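Branched-chain alpha-ketoacid decarboxylase (Lactococcus lactis, PDB 2VBF) probably decarboxylates branched-chain and aromatic alpha-keto acids to the corresponding aldehydes, using thiamine diphosphate and a magnesium ion. Local coordinates at residues Val248-Phe251 against Val252-Lys256; Trp501-Ser504 against Lys505-Glu508. All blocks are in the same frame, centred on the assembly; numbering follows the deposited sequence. Where two conformers were deposited one is given.

Interaction 1: residues Val248-Phe251 against Val252-Lys256; sequences VTQF and VSETK
The Phe251 ring takes the methyl of Thr255, one helical turn on, obliquely: CG2 of Thr255 lies 3.7 Å from Phe251 CE1. Leu257 and Leu350 also pack against this side chain. The Gln250 amide and the Glu254 carboxylate have planes only 8° apart, yet the approach is through a methylene, with Gln250 CG 3.4 Å from Glu254 OE2; Gln250 was modelled in two conformers, so this detail is tentative. Glu254 OE1 is hydrogen-bonded to Ser351 OG. On the buried side, Val248 CG1 and Val252 CG2 touch at 4.2 Å, next to the backbone bond from Val252 N to Val248 O, nearly straight at 170°. At the helix end, Thr255 has chi1 61°, which sets OG1 between its backbone N and carbonyl carbon and lets it donate to Phe251 O at 2.8 Å. Thr255 N reaches Phe251 O at 3.1 Å, from the opposite face of the carbonyl plane to the hydroxyl. A valine here would probably leave Phe251 O with the Thr255 backbone bond but without its hydroxyl donor. Just before Lys256 leaves the helix with positive phi, one threonine thus does two jobs, its hydroxyl on the Phe251 carbonyl and its CG2 against the Phe251 ring.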
loop_
_atom_site.group_PDB
_atom_site.type_symbol
_atom_site.label_atom_id
_atom_site.label_comp_id
_atom_site.label_asym_id
_atom_site.label_seq_id
_atom_site.Cartn_x
_atom_site.Cartn_y
_atom_site.Cartn_z
ATOM N N VAL A 248 2.808 11.528 -33.523
ATOM C CA VAL A 248 4.104 12.209 -33.511
ATOM C C VAL A 248 5.146 11.490 -34.387
ATOM O O VAL A 248 5.905 12.139 -35.116
ATOM C CB VAL A 248 4.633 12.364 -32.057
ATOM C CG1 VAL A 248 6.010 13.032 -32.041
ATOM C CG2 VAL A 248 3.640 13.147 -31.225
ATOM N N THR A 249 5.172 10.159 -34.321
ATOM C CA THR A 249 6.085 9.355 -35.115
ATOM C C THR A 249 5.848 9.629 -36.601
ATOM O O THR A 249 6.804 9.864 -37.329
ATOM C CB THR A 249 5.947 7.855 -34.772
ATOM O OG1 THR A 249 6.432 7.627 -33.431
ATOM C CG2 THR A 249 6.707 6.983 -35.735
ATOM N N GLN A 250 4.579 9.667 -37.014
ATOM C CA GLN A 250 4.224 9.949 -38.414
ATOM C C GLN A 250 4.657 11.358 -38.815
ATOM O O GLN A 250 5.222 11.556 -39.890
ATOM C CB GLN A 250 2.717 9.776 -38.658
ATOM C CG GLN A 250 2.300 9.834 -40.140
ATOM C CD GLN A 250 0.814 9.559 -40.353
ATOM O OE1 GLN A 250 -0.036 10.345 -39.949
ATOM N NE2 GLN A 250 0.501 8.443 -41.007
ATOM N N PHE A 251 4.378 12.336 -37.960
ATOM C CA PHE A 251 4.805 13.730 -38.208
ATOM C C PHE A 251 6.323 13.847 -38.401
ATOM O O PHE A 251 6.804 14.438 -39.377
ATOM C CB PHE A 251 4.350 14.632 -37.061
ATOM C CG PHE A 251 4.856 16.048 -37.156
ATOM C CD1 PHE A 251 4.491 16.853 -38.233
ATOM C CD2 PHE A 251 5.687 16.576 -36.175
ATOM C CE1 PHE A 251 4.940 18.165 -38.330
ATOM C CE2 PHE A 251 6.147 17.895 -36.269
ATOM C CZ PHE A 251 5.771 18.682 -37.348
ATOM N N VAL A 252 7.077 13.265 -37.481
ATOM C CA VAL A 252 8.543 13.301 -37.545
ATOM C C VAL A 252 9.067 12.542 -38.762
ATOM O O VAL A 252 10.033 12.973 -39.397
ATOM C CB VAL A 252 9.170 12.740 -36.229
ATOM C CG1 VAL A 252 10.665 12.543 -36.364
ATOM C CG2 VAL A 252 8.826 13.666 -35.070
ATOM N N SER A 253 8.430 11.409 -39.075
ATOM C CA SER A 253 8.789 10.596 -40.226
ATOM C C SER A 253 8.677 11.410 -41.521
ATOM O O SER A 253 9.596 11.434 -42.339
ATOM C CB SER A 253 7.850 9.379 -40.291
ATOM O OG SER A 253 8.185 8.525 -41.351
ATOM N N GLU A 254 7.531 12.067 -41.687
ATOM C CA GLU A 254 7.211 12.787 -42.925
ATOM C C GLU A 254 8.110 14.020 -43.112
ATOM O O GLU A 254 8.535 14.321 -44.235
ATOM C CB GLU A 254 5.719 13.165 -42.955
ATOM C CG GLU A 254 4.797 11.939 -43.079
ATOM C CD GLU A 254 3.296 12.229 -42.893
ATOM O OE1 GLU A 254 2.942 13.314 -42.408
ATOM O OE2 GLU A 254 2.467 11.344 -43.224
ATOM N N THR A 255 8.406 14.706 -42.013
ATOM C CA THR A 255 9.169 15.972 -42.036
ATOM C C THR A 255 10.688 15.810 -41.859
ATOM O O THR A 255 11.437 16.760 -42.097
ATOM C CB THR A 255 8.698 16.919 -40.915
ATOM O OG1 THR A 255 8.917 16.286 -39.646
ATOM C CG2 THR A 255 7.227 17.257 -41.064
ATOM N N LYS A 256 11.119 14.629 -41.397
ATOM C CA LYS A 256 12.526 14.291 -41.126
ATOM C C LYS A 256 13.141 15.109 -39.991
ATOM O O LYS A 256 14.362 15.164 -39.864
ATOM C CB LYS A 256 13.389 14.417 -42.397
ATOM C CG LYS A 256 12.788 13.717 -43.594
ATOM C CD LYS A 256 13.771 13.665 -44.755
ATOM C CE LYS A 256 13.138 13.012 -45.996
ATOM N NZ LYS A 256 11.891 13.723 -46.417
#

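Interaction 2: residues Trp501-Ser504 against Lys505-Glu508; sequences WNYS and KLPE
The turn that leads into helix 506-509, in the C-terminal thiamine diphosphate-binding domain, is closed by two backbone bonds from residue i+3 to residue i. Lys505 N donates to Asn502 O at 3.0 Å and Leu506 N to Tyr503 O at 3.2 Å, each donor standing above the carbonyl plane, by 43° and 60°. Trp544 NE1 gives Tyr503 O a further bond. Leu506, with CG anti to its own carbonyl carbon (chi1 -73°), runs alongside Tyr503 and brings CD1 to the edges of two rings, 4.1 Å from both Tyr503 CD1 and Trp501 CE3. Trp501 O lies over one face of the Tyr503 ring, displaced toward its rim. Pro507 sets CD 3.6 Å from Ser504 O, and a water accepts from Glu508 N and donates to Ser504 O, joining two groups one turn apart. A second water links Ser504 OG, at 2.7 Å, with Lys505 NZ. Tyr503 OH bonds Gln456 on helix 452-458, which begins with the magnesium ligand Asp452, also touched by the tyrosine. Leu506 and Pro507 pack on strand 542-548, Pro507 also on strand 517-522, and Trp501 meets the ring of Phe510 of the second subunit at the dimer interface.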
loop_
_atom_site.group_PDB
_atom_site.type_symbol
_atom_site.label_atom_id
_atom_site.label_comp_id
_atom_site.label_asym_id
_atom_site.label_seq_id
_atom_site.Cartn_x
_atom_site.Cartn_y
_atom_site.Cartn_z
ATOM N N TRP A 501 16.212 -13.545 -0.871
ATOM C CA TRP A 501 15.353 -14.642 -1.269
ATOM C C TRP A 501 16.026 -15.479 -2.355
ATOM O O TRP A 501 16.966 -15.028 -3.010
ATOM C CB TRP A 501 14.028 -14.125 -1.814
ATOM C CG TRP A 501 13.268 -13.217 -0.915
ATOM C CD1 TRP A 501 13.516 -12.945 0.398
ATOM C CD2 TRP A 501 12.107 -12.472 -1.273
ATOM N NE1 TRP A 501 12.575 -12.061 0.882
ATOM C CE2 TRP A 501 11.701 -11.754 -0.128
ATOM C CE3 TRP A 501 11.378 -12.334 -2.456
ATOM C CZ2 TRP A 501 10.582 -10.909 -0.130
ATOM C CZ3 TRP A 501 10.266 -11.497 -2.456
ATOM C CH2 TRP A 501 9.884 -10.797 -1.298
ATOM N N ASN A 502 15.512 -16.689 -2.547
ATOM C CA ASN A 502 15.867 -17.524 -3.696
ATOM C C ASN A 502 14.954 -17.167 -4.859
ATOM O O ASN A 502 13.968 -17.852 -5.123
ATOM C CB ASN A 502 15.767 -19.008 -3.323
ATOM C CG ASN A 502 16.711 -19.379 -2.193
ATOM O OD1 ASN A 502 17.914 -19.125 -2.273
ATOM N ND2 ASN A 502 16.173 -19.954 -1.131
ATOM N N TYR A 503 15.304 -16.076 -5.540
ATOM C CA TYR A 503 14.407 -15.430 -6.526
ATOM C C TYR A 503 13.977 -16.386 -7.632
ATOM O O TYR A 503 12.830 -16.381 -8.026
ATOM C CB TYR A 503 15.052 -14.155 -7.098
ATOM C CG TYR A 503 15.357 -13.164 -5.995
ATOM C CD1 TYR A 503 14.329 -12.480 -5.352
ATOM C CD2 TYR A 503 16.657 -12.952 -5.565
ATOM C CE1 TYR A 503 14.599 -11.596 -4.303
ATOM C CE2 TYR A 503 16.943 -12.086 -4.531
ATOM C CZ TYR A 503 15.897 -11.406 -3.889
ATOM O OH TYR A 503 16.184 -10.557 -2.847
ATOM N N SER A 504 14.892 -17.232 -8.105
ATOM C CA SER A 504 14.582 -18.139 -9.215
ATOM C C SER A 504 13.519 -19.195 -8.858
ATOM O O SER A 504 12.863 -19.756 -9.746
ATOM C CB SER A 504 15.861 -18.813 -9.736
ATOM O OG SER A 504 16.313 -19.804 -8.833
ATOM N N LYS A 505 13.336 -19.444 -7.562
ATOM C CA LYS A 505 12.395 -20.446 -7.078
ATOM C C LYS A 505 11.001 -19.889 -6.770
ATOM O O LYS A 505 10.095 -20.644 -6.412
ATOM C CB LYS A 505 12.971 -21.128 -5.832
ATOM C CG LYS A 505 14.345 -21.764 -6.026
ATOM C CD LYS A 505 14.402 -22.732 -7.200
ATOM C CE LYS A 505 15.814 -23.293 -7.355
ATOM N NZ LYS A 505 15.905 -24.277 -8.474
ATOM N N LEU A 506 10.807 -18.580 -6.933
ATOM C CA LEU A 506 9.499 -17.982 -6.671
ATOM C C LEU A 506 8.339 -18.573 -7.501
ATOM O O LEU A 506 7.303 -18.939 -6.938
ATOM C CB LEU A 506 9.575 -16.443 -6.794
ATOM C CG LEU A 506 10.311 -15.765 -5.629
ATOM C CD1 LEU A 506 10.697 -14.328 -5.989
ATOM C CD2 LEU A 506 9.476 -15.810 -4.319
ATOM N N PRO A 507 8.483 -18.643 -8.842
ATOM C CA PRO A 507 7.349 -19.179 -9.608
ATOM C C PRO A 507 6.889 -20.565 -9.143
ATOM O O PRO A 507 5.695 -20.788 -8.979
ATOM C CB PRO A 507 7.872 -19.195 -11.049
ATOM C CG PRO A 507 8.948 -18.111 -11.067
ATOM C CD PRO A 507 9.597 -18.223 -9.715
ATOM N N GLU A 508 7.822 -21.480 -8.900
ATOM C CA GLU A 508 7.468 -22.819 -8.406
ATOM C C GLU A 508 6.698 -22.731 -7.089
ATOM O O GLU A 508 5.669 -23.387 -6.903
ATOM C CB GLU A 508 8.734 -23.656 -8.201
ATOM C CG GLU A 508 8.487 -25.052 -7.680
ATOM C CD GLU A 508 9.783 -25.812 -7.424
ATOM O OE1 GLU A 508 10.707 -25.237 -6.801
ATOM O OE2 GLU A 508 9.870 -26.990 -7.835
HETATM O O HOH W 1 10.633 -21.535 -9.869
HETATM O O HOH W 2 16.982 -22.076 -10.077
#

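From the N terminus, the chain reaches interaction 1 first, within helix 245-255 of the central domain, and interaction 2 much later, in the C-terminal thiamine diphosphate-binding domain. Each is local and closes no long loop: the first runs through the last turns of a helix, the second is the turn at the start of one; they follow in series, neither nesting nor crossing. Residues 248-256 fasten their helix to strand 259-261 of the mixed sheet, away from the annotated sites. Residues 501-508 join strands 517-522 and 542-548 of the C-terminal parallel sheet to helix 452-458 and the second subunit. The centres lie about 45 Å apart, on opposite sides of the chain's centre, without touching.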